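Local coordinates for putative transcription regulator (Lactobacillus plantarum WCFS1, PDB 3COL), which probably acts as a TetR-family transcription regulator that binds DNA through an N-terminal helix-turn-helix domain and pairs with a second copy of itself, at residues A[13-18]-A[55-60]; A[19-24]-A[37-42]; A[31-36]-A[45-50]; A[105-110]-A[158-163]; A[136-141]-A[150-155]. All coordinates share one frame; numbering follows the deposited sequence.

Contact 1: A[13-18]-A[55-60]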
# COMPACT_ATOMS: atom_id res chain seq x y z
N VAL A 13 -4.87 -10.08 25.01
CA VAL A 13 -4.23 -8.87 24.54
C VAL A 13 -2.71 -9.04 24.39
O VAL A 13 -2.14 -8.66 23.37
CB VAL A 13 -4.56 -7.70 25.44
CG1 VAL A 13 -3.72 -6.46 25.11
CG2 VAL A 13 -6.07 -7.40 25.33
N LYS A 14 -2.06 -9.61 25.41
CA LYS A 14 -0.63 -9.96 25.34
C LYS A 14 -0.33 -10.84 24.13
O LYS A 14 0.68 -10.64 23.44
CB LYS A 14 -0.16 -10.68 26.61
CG LYS A 14 -0.04 -9.75 27.83
CD LYS A 14 1.12 -8.76 27.62
CE LYS A 14 1.00 -7.49 28.48
NZ LYS A 14 2.27 -6.71 28.42
N ILE A 15 -1.20 -11.81 23.88
CA ILE A 15 -1.05 -12.66 22.70
C ILE A 15 -1.22 -11.94 21.37
O ILE A 15 -0.40 -12.09 20.46
CB ILE A 15 -1.95 -13.90 22.78
CG1 ILE A 15 -1.43 -14.85 23.89
CG2 ILE A 15 -1.93 -14.61 21.46
CD1 ILE A 15 -2.46 -15.83 24.40
N GLN A 16 -2.28 -11.13 21.25
CA GLN A 16 -2.47 -10.32 20.06
C GLN A 16 -1.31 -9.33 19.82
O GLN A 16 -0.87 -9.16 18.69
CB GLN A 16 -3.78 -9.56 20.19
CG GLN A 16 -5.02 -10.43 20.18
CD GLN A 16 -6.27 -9.61 20.46
OE1 GLN A 16 -6.33 -8.85 21.41
NE2 GLN A 16 -7.26 -9.74 19.61
N ASP A 17 -0.82 -8.70 20.88
CA ASP A 17 0.33 -7.80 20.76
C ASP A 17 1.55 -8.55 20.23
O ASP A 17 2.26 -8.04 19.36
CB ASP A 17 0.67 -7.15 22.08
CG ASP A 17 -0.31 -6.07 22.46
OD1 ASP A 17 -1.18 -5.70 21.62
OD2 ASP A 17 -0.20 -5.56 23.59
N ALA A 18 1.78 -9.75 20.74
CA ALA A 18 2.88 -10.61 20.25
C ALA A 18 2.76 -10.98 18.74
O ALA A 18 3.72 -10.87 18.00
CB ALA A 18 2.95 -11.86 21.08
N GLN A 55 -3.54 -19.53 11.93
CA GLN A 55 -4.58 -18.74 11.24
C GLN A 55 -5.51 -17.98 12.20
O GLN A 55 -5.80 -16.83 11.97
CB GLN A 55 -5.44 -19.59 10.28
CG GLN A 55 -6.25 -18.74 9.28
CD GLN A 55 -5.34 -17.86 8.39
OE1 GLN A 55 -4.38 -18.37 7.78
NE2 GLN A 55 -5.62 -16.56 8.33
N ALA A 56 -5.98 -18.65 13.25
CA ALA A 56 -6.78 -17.99 14.29
C ALA A 56 -6.03 -16.80 14.94
O ALA A 56 -6.63 -15.77 15.24
CB ALA A 56 -7.25 -19.01 15.35
N LEU A 57 -4.72 -16.95 15.17
CA LEU A 57 -3.90 -15.86 15.74
C LEU A 57 -3.89 -14.62 14.81
O LEU A 57 -4.12 -13.50 15.25
CB LEU A 57 -2.45 -16.30 15.98
CG LEU A 57 -2.20 -17.35 17.07
CD1 LEU A 57 -0.81 -17.97 16.95
CD2 LEU A 57 -2.43 -16.75 18.47
N ILE A 58 -3.66 -14.85 13.53
CA ILE A 58 -3.63 -13.81 12.49
C ILE A 58 -5.03 -13.14 12.33
O ILE A 58 -5.14 -11.90 12.28
CB ILE A 58 -3.15 -14.43 11.13
CG1 ILE A 58 -1.65 -14.81 11.20
CG2 ILE A 58 -3.43 -13.48 9.96
CD1 ILE A 58 -1.22 -15.88 10.12
N ASP A 59 -6.07 -13.96 12.23
CA ASP A 59 -7.41 -13.46 12.01
C ASP A 59 -7.81 -12.55 13.16
O ASP A 59 -8.50 -11.57 12.94
CB ASP A 59 -8.43 -14.60 11.88
CG ASP A 59 -8.30 -15.38 10.58
OD1 ASP A 59 -7.49 -14.98 9.71
OD2 ASP A 59 -9.00 -16.42 10.44
N SER A 60 -7.39 -12.91 14.38
CA SER A 60 -7.72 -12.13 15.59
C SER A 60 -7.10 -10.73 15.54
O SER A 60 -7.76 -9.72 15.81
CB SER A 60 -7.28 -12.88 16.85
OG SER A 60 -7.54 -12.10 18.02

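Contact 2: A[19-24]-A[37-42]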
# COMPACT_ATOMS: atom_id res chain seq x y z
N VAL A 19 1.56 -11.41 18.31
CA VAL A 19 1.28 -11.68 16.88
C VAL A 19 1.57 -10.44 16.04
O VAL A 19 2.18 -10.54 14.99
CB VAL A 19 -0.20 -12.15 16.66
CG1 VAL A 19 -0.56 -12.31 15.15
CG2 VAL A 19 -0.48 -13.47 17.41
N ALA A 20 1.12 -9.27 16.51
CA ALA A 20 1.25 -8.05 15.74
C ALA A 20 2.73 -7.67 15.55
O ALA A 20 3.13 -7.24 14.45
CB ALA A 20 0.44 -6.92 16.39
N ALA A 21 3.54 -7.85 16.60
CA ALA A 21 4.99 -7.64 16.53
C ALA A 21 5.69 -8.55 15.53
O ALA A 21 6.54 -8.12 14.78
CB ALA A 21 5.64 -7.79 17.93
N ILE A 22 5.35 -9.83 15.56
CA ILE A 22 5.89 -10.81 14.60
C ILE A 22 5.52 -10.44 13.16
O ILE A 22 6.38 -10.43 12.25
CB ILE A 22 5.39 -12.26 14.93
CG1 ILE A 22 5.96 -12.73 16.28
CG2 ILE A 22 5.77 -13.23 13.80
CD1 ILE A 22 5.23 -13.98 16.85
N ILE A 23 4.25 -10.11 12.94
CA ILE A 23 3.82 -9.63 11.63
C ILE A 23 4.69 -8.45 11.15
O ILE A 23 5.13 -8.44 10.00
CB ILE A 23 2.29 -9.27 11.62
CG1 ILE A 23 1.46 -10.56 11.83
CG2 ILE A 23 1.88 -8.54 10.30
CD1 ILE A 23 -0.06 -10.35 11.91
N LEU A 24 4.96 -7.48 12.02
CA LEU A 24 5.76 -6.32 11.63
C LEU A 24 7.20 -6.72 11.30
O LEU A 24 7.77 -6.20 10.35
CB LEU A 24 5.72 -5.24 12.70
CG LEU A 24 4.37 -4.53 12.91
CD1 LEU A 24 4.48 -3.59 14.10
CD2 LEU A 24 3.96 -3.75 11.66
N ALA A 37 4.05 -17.84 21.95
CA ALA A 37 4.17 -18.26 23.33
C ALA A 37 5.50 -17.81 23.93
O ALA A 37 5.52 -17.37 25.07
CB ALA A 37 4.00 -19.78 23.44
N LYS A 38 6.60 -17.94 23.18
CA LYS A 38 7.92 -17.51 23.63
C LYS A 38 7.98 -15.99 23.89
O LYS A 38 8.50 -15.54 24.90
CB LYS A 38 9.01 -17.95 22.63
N ARG A 39 7.38 -15.22 22.99
CA ARG A 39 7.28 -13.78 23.17
C ARG A 39 6.48 -13.34 24.42
O ARG A 39 6.90 -12.43 25.14
CB ARG A 39 6.67 -13.13 21.93
CG ARG A 39 7.70 -12.78 20.88
CD ARG A 39 7.02 -12.16 19.67
NE ARG A 39 7.99 -11.69 18.69
CZ ARG A 39 8.53 -10.48 18.67
NH1 ARG A 39 8.23 -9.58 19.60
NH2 ARG A 39 9.39 -10.18 17.71
N VAL A 40 5.35 -13.99 24.65
CA VAL A 40 4.48 -13.66 25.78
C VAL A 40 5.07 -14.19 27.08
O VAL A 40 4.86 -13.60 28.13
CB VAL A 40 3.01 -14.13 25.55
CG1 VAL A 40 2.13 -13.78 26.75
CG2 VAL A 40 2.43 -13.47 24.31
N GLY A 41 5.83 -15.28 27.00
CA GLY A 41 6.39 -15.91 28.18
C GLY A 41 5.47 -16.93 28.83
O GLY A 41 5.56 -17.15 30.05
N ILE A 42 4.62 -17.56 28.03
CA ILE A 42 3.72 -18.59 28.53
C ILE A 42 3.90 -19.90 27.75
O ILE A 42 4.52 -19.90 26.69
CB ILE A 42 2.23 -18.14 28.48
CG1 ILE A 42 1.81 -17.74 27.04
CG2 ILE A 42 1.96 -17.01 29.47
CD1 ILE A 42 0.36 -17.18 26.93

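Contact 3: A[31-36]-A[45-50]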
# COMPACT_ATOMS: atom_id res chain seq x y z
N VAL A 31 4.33 -15.89 11.80
CA VAL A 31 3.55 -16.22 12.99
C VAL A 31 3.47 -17.75 13.25
O VAL A 31 3.21 -18.52 12.32
CB VAL A 31 2.12 -15.60 12.92
CG1 VAL A 31 1.23 -16.04 14.09
CG2 VAL A 31 2.19 -14.05 12.85
N SER A 32 3.74 -18.17 14.49
CA SER A 32 3.49 -19.54 14.92
C SER A 32 3.08 -19.50 16.38
O SER A 32 3.41 -18.56 17.10
CB SER A 32 4.73 -20.41 14.72
OG SER A 32 5.70 -20.21 15.75
N THR A 33 2.32 -20.48 16.82
CA THR A 33 1.94 -20.58 18.24
C THR A 33 3.20 -20.63 19.14
O THR A 33 3.25 -19.97 20.20
CB THR A 33 1.03 -21.80 18.48
OG1 THR A 33 -0.15 -21.65 17.65
CG2 THR A 33 0.60 -21.92 19.97
N THR A 34 4.21 -21.38 18.71
CA THR A 34 5.45 -21.50 19.49
C THR A 34 6.13 -20.14 19.68
O THR A 34 6.47 -19.76 20.81
CB THR A 34 6.45 -22.47 18.82
OG1 THR A 34 5.90 -23.80 18.88
CG2 THR A 34 7.75 -22.45 19.53
N LYS A 35 6.32 -19.43 18.57
CA LYS A 35 6.95 -18.10 18.59
C LYS A 35 6.12 -17.13 19.45
O LYS A 35 6.67 -16.33 20.23
CB LYS A 35 7.08 -17.60 17.15
CG LYS A 35 8.32 -16.79 16.87
CD LYS A 35 8.30 -16.23 15.43
CE LYS A 35 8.94 -17.21 14.45
NZ LYS A 35 9.04 -16.59 13.09
N VAL A 36 4.80 -17.19 19.32
CA VAL A 36 3.92 -16.29 20.08
C VAL A 36 4.07 -16.57 21.58
O VAL A 36 4.24 -15.64 22.37
CB VAL A 36 2.41 -16.40 19.59
CG1 VAL A 36 1.39 -15.86 20.64
CG2 VAL A 36 2.25 -15.69 18.28
N SER A 45 0.30 -24.43 25.33
CA SER A 45 -0.99 -24.87 25.83
C SER A 45 -1.83 -23.69 26.30
O SER A 45 -3.04 -23.70 26.11
CB SER A 45 -0.80 -25.86 26.99
OG SER A 45 -0.35 -25.23 28.18
N ASN A 46 -1.18 -22.68 26.90
CA ASN A 46 -1.85 -21.47 27.33
C ASN A 46 -2.39 -20.70 26.11
O ASN A 46 -3.47 -20.09 26.17
CB ASN A 46 -0.90 -20.57 28.14
CG ASN A 46 -1.64 -19.72 29.21
OD1 ASN A 46 -1.02 -19.23 30.16
ND2 ASN A 46 -2.95 -19.54 29.05
N VAL A 47 -1.63 -20.72 25.03
CA VAL A 47 -2.00 -20.00 23.81
C VAL A 47 -3.16 -20.74 23.17
O VAL A 47 -4.11 -20.13 22.67
CB VAL A 47 -0.78 -19.80 22.82
CG1 VAL A 47 -1.23 -19.21 21.48
CG2 VAL A 47 0.31 -18.90 23.44
N TYR A 48 -3.12 -22.07 23.23
CA TYR A 48 -4.17 -22.85 22.59
C TYR A 48 -5.54 -22.75 23.29
O TYR A 48 -6.56 -23.18 22.73
CB TYR A 48 -3.73 -24.29 22.44
CG TYR A 48 -2.74 -24.53 21.32
CD1 TYR A 48 -3.04 -24.21 19.99
CD2 TYR A 48 -1.51 -25.11 21.59
CE1 TYR A 48 -2.13 -24.45 18.97
CE2 TYR A 48 -0.59 -25.38 20.57
CZ TYR A 48 -0.91 -25.06 19.27
OH TYR A 48 0.03 -25.32 18.30
N LEU A 49 -5.58 -22.19 24.49
CA LEU A 49 -6.89 -22.01 25.16
C LEU A 49 -7.71 -20.93 24.49
O LEU A 49 -8.93 -20.90 24.61
CB LEU A 49 -6.72 -21.63 26.64
CG LEU A 49 -6.16 -22.64 27.62
CD1 LEU A 49 -5.93 -21.92 28.96
CD2 LEU A 49 -7.08 -23.84 27.79
N TYR A 50 -7.00 -20.03 23.81
CA TYR A 50 -7.59 -18.81 23.27
C TYR A 50 -7.66 -18.83 21.75
O TYR A 50 -8.58 -18.21 21.17
CB TYR A 50 -6.81 -17.61 23.74

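Contact 4: A[105-110]-A[158-163]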
# COMPACT_ATOMS: atom_id res chain seq x y z
N ASP A 105 1.12 1.84 13.28
CA ASP A 105 1.41 0.53 12.69
C ASP A 105 0.17 -0.21 12.23
O ASP A 105 0.30 -1.29 11.69
CB ASP A 105 2.14 -0.39 13.69
CG ASP A 105 3.54 0.08 13.98
OD1 ASP A 105 4.22 0.55 13.04
OD2 ASP A 105 3.92 0.03 15.16
N SER A 106 -1.01 0.34 12.48
CA SER A 106 -2.23 -0.42 12.26
C SER A 106 -2.46 -0.73 10.79
O SER A 106 -2.65 -1.89 10.40
CB SER A 106 -3.44 0.29 12.89
OG SER A 106 -4.53 -0.60 12.94
N LEU A 107 -2.36 0.29 9.95
CA LEU A 107 -2.58 0.11 8.53
C LEU A 107 -1.52 -0.79 7.94
O LEU A 107 -1.81 -1.59 7.06
CB LEU A 107 -2.64 1.49 7.84
CG LEU A 107 -4.02 2.14 7.69
CD1 LEU A 107 -4.64 2.36 8.99
CD2 LEU A 107 -3.93 3.49 6.93
N THR A 108 -0.29 -0.68 8.43
CA THR A 108 0.79 -1.55 7.98
C THR A 108 0.45 -3.01 8.27
O THR A 108 0.62 -3.88 7.40
CB THR A 108 2.14 -1.18 8.66
OG1 THR A 108 2.51 0.15 8.28
CG2 THR A 108 3.27 -2.17 8.26
N ILE A 109 -0.06 -3.27 9.48
CA ILE A 109 -0.39 -4.64 9.90
C ILE A 109 -1.49 -5.22 9.01
O ILE A 109 -1.35 -6.34 8.51
CB ILE A 109 -0.82 -4.68 11.39
CG1 ILE A 109 0.40 -4.47 12.32
CG2 ILE A 109 -1.56 -6.01 11.74
CD1 ILE A 109 -0.00 -3.96 13.70
N ILE A 110 -2.58 -4.45 8.85
CA ILE A 110 -3.73 -4.80 8.00
C ILE A 110 -3.26 -5.11 6.58
O ILE A 110 -3.60 -6.14 6.02
CB ILE A 110 -4.78 -3.66 7.96
CG1 ILE A 110 -5.49 -3.50 9.33
CG2 ILE A 110 -5.87 -3.87 6.82
CD1 ILE A 110 -6.25 -2.20 9.49
N VAL A 158 -7.13 4.94 -2.66
CA VAL A 158 -6.55 6.27 -2.55
C VAL A 158 -6.61 6.83 -1.11
O VAL A 158 -5.64 7.45 -0.63
CB VAL A 158 -7.12 7.28 -3.61
CG1 VAL A 158 -8.61 7.61 -3.38
CG2 VAL A 158 -6.33 8.57 -3.55
N VAL A 159 -7.75 6.61 -0.42
CA VAL A 159 -7.92 6.96 0.97
C VAL A 159 -6.87 6.27 1.83
O VAL A 159 -6.13 6.90 2.59
CB VAL A 159 -9.34 6.57 1.46
CG1 VAL A 159 -9.48 6.76 3.05
CG2 VAL A 159 -10.36 7.39 0.75
N PHE A 160 -6.82 4.96 1.75
CA PHE A 160 -5.94 4.22 2.64
C PHE A 160 -4.48 4.36 2.32
O PHE A 160 -3.65 4.50 3.25
CB PHE A 160 -6.40 2.75 2.76
CG PHE A 160 -7.53 2.60 3.72
CD1 PHE A 160 -7.31 2.16 5.01
CD2 PHE A 160 -8.83 2.98 3.35
CE1 PHE A 160 -8.36 2.05 5.90
CE2 PHE A 160 -9.87 2.89 4.22
CZ PHE A 160 -9.65 2.44 5.51
N SER A 161 -4.15 4.33 1.03
CA SER A 161 -2.73 4.41 0.62
C SER A 161 -2.08 5.75 0.95
O SER A 161 -0.96 5.79 1.46
CB SER A 161 -2.56 4.07 -0.85
OG SER A 161 -1.24 4.37 -1.28
N THR A 162 -2.81 6.83 0.70
CA THR A 162 -2.35 8.21 1.00
C THR A 162 -2.16 8.42 2.51
O THR A 162 -1.15 8.95 2.92
CB THR A 162 -3.34 9.28 0.45
OG1 THR A 162 -3.47 9.10 -0.97
CG2 THR A 162 -2.87 10.73 0.73
N ILE A 163 -3.15 8.00 3.31
CA ILE A 163 -3.04 8.09 4.75
C ILE A 163 -1.93 7.18 5.27
O ILE A 163 -1.19 7.56 6.18
CB ILE A 163 -4.40 7.82 5.43
CG1 ILE A 163 -5.35 9.00 5.14
CG2 ILE A 163 -4.22 7.55 6.92
CD1 ILE A 163 -6.86 8.73 5.48

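Contact 5: A[136-141]-A[150-155]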
# COMPACT_ATOMS: atom_id res chain seq x y z
N ASN A 136 -21.49 0.94 0.80
CA ASN A 136 -22.78 1.53 0.45
C ASN A 136 -22.72 3.03 0.27
O ASN A 136 -23.35 3.60 -0.64
CB ASN A 136 -23.86 1.16 1.49
CG ASN A 136 -24.29 -0.30 1.38
OD1 ASN A 136 -23.68 -1.09 0.66
ND2 ASN A 136 -25.36 -0.66 2.09
N LEU A 137 -21.94 3.69 1.13
CA LEU A 137 -21.77 5.14 1.04
C LEU A 137 -21.09 5.49 -0.29
O LEU A 137 -21.50 6.43 -0.96
CB LEU A 137 -20.92 5.66 2.21
CG LEU A 137 -20.42 7.11 2.25
CD1 LEU A 137 -21.58 8.10 2.04
CD2 LEU A 137 -19.67 7.36 3.61
N LEU A 138 -20.04 4.74 -0.64
CA LEU A 138 -19.27 5.04 -1.84
C LEU A 138 -20.10 4.77 -3.09
O LEU A 138 -20.15 5.60 -3.99
CB LEU A 138 -17.91 4.32 -1.83
CG LEU A 138 -16.99 4.79 -0.69
CD1 LEU A 138 -15.66 4.10 -0.74
CD2 LEU A 138 -16.75 6.27 -0.77
N THR A 139 -20.80 3.64 -3.14
CA THR A 139 -21.67 3.36 -4.30
C THR A 139 -22.78 4.40 -4.48
O THR A 139 -23.08 4.83 -5.62
CB THR A 139 -22.24 1.89 -4.31
OG1 THR A 139 -23.11 1.70 -3.19
CG2 THR A 139 -21.12 0.91 -4.17
N ALA A 140 -23.37 4.83 -3.37
CA ALA A 140 -24.38 5.89 -3.41
C ALA A 140 -23.79 7.19 -3.96
O ALA A 140 -24.40 7.84 -4.79
CB ALA A 140 -24.99 6.10 -2.02
N ALA A 141 -22.56 7.51 -3.54
CA ALA A 141 -21.85 8.68 -4.05
C ALA A 141 -21.52 8.53 -5.55
O ALA A 141 -21.57 9.51 -6.31
CB ALA A 141 -20.56 8.93 -3.21
N LEU A 150 -15.64 4.98 -10.81
CA LEU A 150 -14.54 4.06 -10.76
C LEU A 150 -14.84 3.07 -9.65
O LEU A 150 -15.69 3.35 -8.78
CB LEU A 150 -13.23 4.81 -10.43
CG LEU A 150 -12.62 5.68 -11.55
CD1 LEU A 150 -11.47 6.51 -11.02
CD2 LEU A 150 -12.17 4.82 -12.74
N PRO A 151 -14.13 1.94 -9.64
CA PRO A 151 -14.41 0.91 -8.65
C PRO A 151 -14.25 1.42 -7.24
O PRO A 151 -13.38 2.26 -6.92
CB PRO A 151 -13.39 -0.20 -8.95
CG PRO A 151 -12.91 0.06 -10.33
CD PRO A 151 -13.03 1.54 -10.56
N VAL A 152 -15.10 0.88 -6.37
CA VAL A 152 -15.03 1.20 -4.96
C VAL A 152 -13.63 0.95 -4.43
O VAL A 152 -13.17 1.68 -3.58
CB VAL A 152 -16.07 0.40 -4.19
CG1 VAL A 152 -15.83 0.56 -2.69
CG2 VAL A 152 -17.45 0.87 -4.59
N SER A 153 -12.94 -0.07 -4.94
CA SER A 153 -11.61 -0.43 -4.42
C SER A 153 -10.58 0.66 -4.75
O SER A 153 -9.60 0.82 -4.02
CB SER A 153 -11.14 -1.79 -5.00
OG SER A 153 -11.13 -1.75 -6.43
N LEU A 154 -10.80 1.39 -5.85
CA LEU A 154 -9.90 2.50 -6.21
C LEU A 154 -10.06 3.73 -5.32
O LEU A 154 -9.07 4.36 -4.94
CB LEU A 154 -10.06 2.93 -7.68
CG LEU A 154 -9.59 2.04 -8.84
CD1 LEU A 154 -9.02 2.87 -10.03
CD2 LEU A 154 -8.64 1.06 -8.44
N HIS A 155 -11.30 4.06 -4.99
CA HIS A 155 -11.64 5.07 -4.00
C HIS A 155 -11.11 4.74 -2.59
O HIS A 155 -10.46 5.58 -1.96
CB HIS A 155 -13.15 5.27 -3.97
CG HIS A 155 -13.67 6.03 -5.15
ND1 HIS A 155 -14.46 5.47 -6.13
CD2 HIS A 155 -13.50 7.32 -5.50
CE1 HIS A 155 -14.75 6.38 -7.05
NE2 HIS A 155 -14.18 7.52 -6.68

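Contact 1: A[13-18]-A[55-60]
Ile15 and Gln16 of helix 11-26 meet Leu57 and Ser60 of helix 54-67. Both helices belong to the N-terminal DNA-binding domain of the TetR family, where the first helix packs against the one that leads out of the helix-turn-helix. The Ile15 and Leu57 side chains cross at about a right angle. They touch through one methyl each, Ile15 CG2 to Leu57 CD2 at 3.7 Å. Ile15 CG2 is anti to the backbone N, while CG1 lies beside that N (chi1 -69°). This puts CG2 on the side of Leu57, and it is the branch that touches. This side of the contact is buried. Ile15 and Leu57 both also rest on Phe51, and Val36 and Thr33 of helix 33-40 extend the same core.

The other half is polar and partly exposed. The Gln16 chain runs extended beyond CG and carries its amide across to helix 54-67, where it also packs on Val61 and Arg64. Ser60 OG, turned away from its own backbone N, accepts from Gln16 NE2 over 2.9 Å, with an N-H...O angle of 150°. Ser60 OG sits somewhat off the amide plane of Gln16, tilted 20° out of it.

Contact 2: A[19-24]-A[37-42]
Arg39 lies against Ala21 and Ile22, and it contributes the largest buried surface of the three. The contact joins helix 11-26 to helix 33-40, the first helix of the helix-turn-helix in this TetR-family domain. The Arg39 chain is extended from CG to NE and slides past Ile22 in the opposite direction. Its aliphatic part lies on the isoleucine, with Arg39 CD 3.6 Å from Ile22 CG1 and 3.8 Å from Ile22 CD1. Ile22 CG1 lies beside its own backbone N (chi1 -66°), which brings this longer branch under the arginine. Ile22 itself is buried and also packs on Val31.

Ala21 CB covers one face of the guanidinium. Ile22 N lies over that same face. The flat charged group thus lies across the surface of helix 11-26, and its contacts with this segment are packing contacts. Arg39 also touches Ala18, one turn earlier on that helix. Arg39 is exposed overall, although it lies along the helix. At the guanidinium end, Arg39 NH1 approaches Ala21 CB to 3.6 Å. Nearer the Arg39 backbone, Arg39 NE is 3.3 Å from Ile22 CG1.

Contact 3: A[31-36]-A[45-50]
Thr33 packs against Val47 and Tyr48, joining the two helices of the helix-turn-helix, 33-40 and 44-48. In TetR relatives the second of these is the recognition helix, so the same role is probable here. The tight part centres on one methyl, Thr33 CG2. It is 3.6 Å from Val47 CG1, and the two side chains slide past each other in opposite directions. The methyl is anti to the backbone N of Thr33 (chi1 -59° for OG1), which turns it toward helix 44-48. Val36, one turn later, makes a longer contact, with Val36 CG1 4.3 Å from Val47 CG2. Leu57 of helix 54-67 touches Thr33, Val36 and Val47, closing the buried side.

The solvent side is formed by Tyr48, which is exposed. Its ring is met over one face by Thr33 CG2 in a CH-pi contact. The methyl is 3.8 Å from the ring centroid and 20° off the ring normal. It is displaced toward the hydroxyl-bearing end of the ring, with Thr33 CG2 3.6 Å from Tyr48 CZ. At the start of helix 33-40, Ser32 is the N-cap, and its OG accepts from Lys35 N over 3.0 Å.

Across the segments the contact is mainly apolar, so it rests on van der Waals and CH-pi packing rather than on directional bonds, while the Tyr48 ring stays at the surface.

Contact 4: A[105-110]-A[158-163]
Segments 105-110 and 158-163, on helices 106-117 and 152-171, are nearest at Leu107 and Phe160, whose CA atoms are 7.9 Å apart. Both helices belong to the all-helical C-terminal part of this TetR-type regulator, and the contact lies near the centre of the chain. Leu107 carries one side of it alone. Its CD2 methyl reaches between Phe160 and Ile163, which follow each other by about one turn. Leu107 CD2 is 4.1 Å from Phe160 CD1 and meets the ring obliquely. The same methyl is 4.1 Å from Ile163 CG2, and these two side chains are inclined to each other. Ile163 CG2 is anti to its backbone N, with chi1 -69° placing CG1 beside that N; this turns the short branch to the leucine.

Helix 85-102 covers the contact further: Ser100 touches both Leu107 and Ile163, and Tyr92 packs on Phe160. The far side of helix 152-171 reaches the second subunit, where Ser161 OG is hydrogen-bonded to Ser161 OG of that subunit. Within the helix, Thr162 OG1 donates to Val158 O over 2.7 Å, and that carbonyl also accepts from Thr162 N. Between the two segments, the nearest approach is Leu107 CD2 to the backbone oxygen Phe160 O, at 3.8 Å.

Contact 5: A[136-141]-A[150-155]
Leu138 and Thr139 of helix 133-143 pack against Val152 and His155 at the start of helix 152-171. The nearest backbones are those of Leu138 and Val152, with CA atoms 6.5 Å apart.

Leu138 is buried and points toward helix 152-171. Its CG lies beside the backbone N (chi1 -64°), and the chain then extends so that CD1 does the touching. Leu138 CD1 is 4.0 Å from Val152 CG1, and it also approaches the base of the histidine, 4.3 Å from His155 CB. The valine and leucine side chains meet at a slant.

Thr139 comes next, at the exposed edge. Its methyl is anti to the carbonyl carbon and meets the other branch of the valine, Thr139 CG2 to Val152 CG2 at 3.7 Å. The two methyls of Val152 are thus shared between neighbouring residues of helix 133-143. Further on, Ala141 is buried and packs on Ile147, which also touches Leu138 and His155.

Pro151 is the N-cap of helix 152-171, and its carbonyl accepts from Leu154 N over 2.9 Å. This end of the helix also meets the second subunit: Ser153 OG is hydrogen-bonded to Asn169 ND2 of that subunit, and His155 packs on its Met188. His155 NE2 makes a weak hydrogen bond to Met193 O of its own chain. Across the two segments the contact is apolar. It rests on contacts between aliphatic carbons, mostly methyls, while Ser153 OG and, weakly, His155 NE2 bond outside the two segments.

How the contacts relate
Contacts 1, 2 and 3 form one compact group in the DNA-binding domain, with centres 8 to 9 Å apart. Contacts 1 and 2 share helix 11-26, and contacts 2 and 3 share helix 33-40. Along the chain, contacts 2 and 3 alternate inside the loop closed by contact 1. Contact 4 follows, about 19 Å from contact 1 between centres. Contact 5 is nested inside contact 4, and both use helix 152-171 and adjoin the second subunit. Contact 5 lies across the chain's centre from the first three, 31 to 39 Å away. Leu24 and Ala20 pack on helix 106-117, linking contact 2 to contact 4. The DNA-binding domain is thus joined by packing to helix 106-117, which in turn packs on helix 152-171 at the second subunit.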